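Local coordinates for EDD domain protein, DegV family (Ruminococcus gnavus, PDB 3JR7) that is of unknown function but may bind lipid, at residues 246-251 with 273-278. Residues are numbered along the deposited sequence; the frame is centred on the assembly and turned at random.
Sequences DKILAI and VKSSFI
Phe277 lays one face of its ring over the methyl group of Ala250: Ala250 CB sits 4.0 Å from the ring centroid and 29° off the normal, a CH-pi contact, with Phe277 CZ the nearest ring atom. Chi1 of 65° puts Phe277 CG between the backbone N and the carbonyl carbon, and the ring extends from there to Ala250. At the ring edge, near its plane, Ile248 CG2 meets Phe277 CE2 at 3.8 Å, so the ring touches two residues of the adjoining segment on one sheet face. An alanine in place of Phe277 would probably open a gap beside Ala250 and Ile248 and leave Leu148 of helix 141-155 without its aromatic neighbour. On the reverse face, Leu249 CB packs against Val273 CG1 at 4.0 Å, and Ile251 CB against Ile278 CG1.

Backbone bonds set the register, Ala250 beside Phe277 and Leu249 beside Ser276. Leu249 N donates to Ser275 O (2.9 Å), Phe277 N to Leu249 O (3.0 Å) and Ile251 N to Phe277 O (2.9 Å); segments 248-251 and 275-278 run parallel, 14° apart in direction. Strands 248-253 and 275-280 are the two arms of a beta-alpha-beta crossover through helix 257-270, with 275-280 outermost in its sheet. The pairing continues with Lys274 N donating to Lys247 O (2.8 Å), while a water accepts from Lys274 NZ (3.2 Å) and donates to Asp246 O.

Helix 141-155 covers the Phe277 face, through Leu145 on Ile248 and Ala250. The crossover helix covers the other: Leu267 meets Leu249, and Gln264 touches Ile251 and Ile278 while its NE2 hydrogen-bonds Ser276 OG.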
# COMPACT_ATOMS: atom_id res chain seq x y z
N ASP A 246 3.21 16.02 -12.57
CA ASP A 246 2.19 15.11 -13.08
C ASP A 246 1.67 14.16 -12.00
O ASP A 246 0.79 13.32 -12.29
CB ASP A 246 2.75 14.25 -14.23
CG ASP A 246 3.25 15.07 -15.41
OD1 ASP A 246 2.69 16.17 -15.64
OD2 ASP A 246 4.22 14.61 -16.10
N LYS A 247 2.18 14.26 -10.77
CA LYS A 247 1.97 13.19 -9.83
C LYS A 247 1.30 13.62 -8.54
O LYS A 247 1.40 14.77 -8.12
CB LYS A 247 3.31 12.48 -9.54
CG LYS A 247 3.96 12.07 -10.84
CD LYS A 247 5.19 11.29 -10.69
CE LYS A 247 5.59 10.71 -12.07
NZ LYS A 247 6.91 10.05 -12.00
N ILE A 248 0.59 12.67 -7.93
CA ILE A 248 -0.02 12.87 -6.64
C ILE A 248 0.93 12.20 -5.63
O ILE A 248 1.44 11.10 -5.86
CB ILE A 248 -1.42 12.24 -6.60
CG1 ILE A 248 -2.32 12.89 -7.68
CG2 ILE A 248 -2.02 12.36 -5.22
CD1 ILE A 248 -3.83 12.45 -7.63
N LEU A 249 1.21 12.90 -4.54
CA LEU A 249 2.04 12.35 -3.50
C LEU A 249 1.14 11.90 -2.35
O LEU A 249 0.22 12.59 -1.95
CB LEU A 249 3.08 13.37 -3.04
CG LEU A 249 4.04 12.80 -1.99
CD1 LEU A 249 5.52 13.17 -2.32
CD2 LEU A 249 3.59 13.29 -0.63
N ALA A 250 1.42 10.72 -1.81
CA ALA A 250 0.63 10.17 -0.74
C ALA A 250 1.49 9.88 0.44
O ALA A 250 2.64 9.41 0.32
CB ALA A 250 -0.13 8.88 -1.19
N ILE A 251 0.93 10.14 1.61
CA ILE A 251 1.57 9.86 2.89
C ILE A 251 0.63 9.08 3.81
O ILE A 251 -0.48 9.51 4.06
CB ILE A 251 2.02 11.15 3.60
CG1 ILE A 251 2.99 11.94 2.75
CG2 ILE A 251 2.67 10.85 4.95
CD1 ILE A 251 3.06 13.40 3.11
N VAL A 273 4.24 19.00 -6.53
CA VAL A 273 3.43 17.88 -7.02
C VAL A 273 2.10 18.39 -7.45
O VAL A 273 1.78 19.50 -7.15
CB VAL A 273 3.19 16.84 -5.92
CG1 VAL A 273 4.45 16.08 -5.64
CG2 VAL A 273 2.61 17.53 -4.68
N LYS A 274 1.30 17.56 -8.11
CA LYS A 274 -0.00 17.98 -8.56
C LYS A 274 -0.85 18.24 -7.35
O LYS A 274 -1.56 19.23 -7.28
CB LYS A 274 -0.63 16.89 -9.42
CG LYS A 274 -2.01 17.29 -10.00
CD LYS A 274 -2.84 16.04 -10.39
CE LYS A 274 -2.31 15.38 -11.64
NZ LYS A 274 -2.61 13.89 -11.63
N SER A 275 -0.76 17.31 -6.39
CA SER A 275 -1.46 17.40 -5.14
C SER A 275 -0.91 16.32 -4.22
O SER A 275 -0.14 15.44 -4.65
CB SER A 275 -2.98 17.18 -5.32
OG SER A 275 -3.27 15.88 -5.83
N SER A 276 -1.29 16.40 -2.95
CA SER A 276 -0.93 15.36 -2.01
C SER A 276 -2.02 15.11 -0.98
O SER A 276 -2.90 15.96 -0.76
CB SER A 276 0.40 15.70 -1.31
OG SER A 276 0.23 16.81 -0.43
N PHE A 277 -1.95 13.96 -0.34
CA PHE A 277 -2.83 13.70 0.72
C PHE A 277 -2.20 12.81 1.74
O PHE A 277 -1.21 12.11 1.46
CB PHE A 277 -4.11 13.08 0.17
CG PHE A 277 -3.93 11.74 -0.45
CD1 PHE A 277 -3.97 10.59 0.32
CD2 PHE A 277 -3.74 11.63 -1.82
CE1 PHE A 277 -3.80 9.34 -0.26
CE2 PHE A 277 -3.60 10.34 -2.42
CZ PHE A 277 -3.62 9.22 -1.63
N ILE A 278 -2.81 12.83 2.94
CA ILE A 278 -2.37 12.05 4.09
C ILE A 278 -3.49 11.15 4.55
O ILE A 278 -4.66 11.58 4.60
CB ILE A 278 -1.99 13.01 5.27
CG1 ILE A 278 -0.77 13.89 4.90
CG2 ILE A 278 -1.70 12.24 6.51
CD1 ILE A 278 -0.43 14.97 5.97
O HOH W 1 -1.48 12.20 -14.10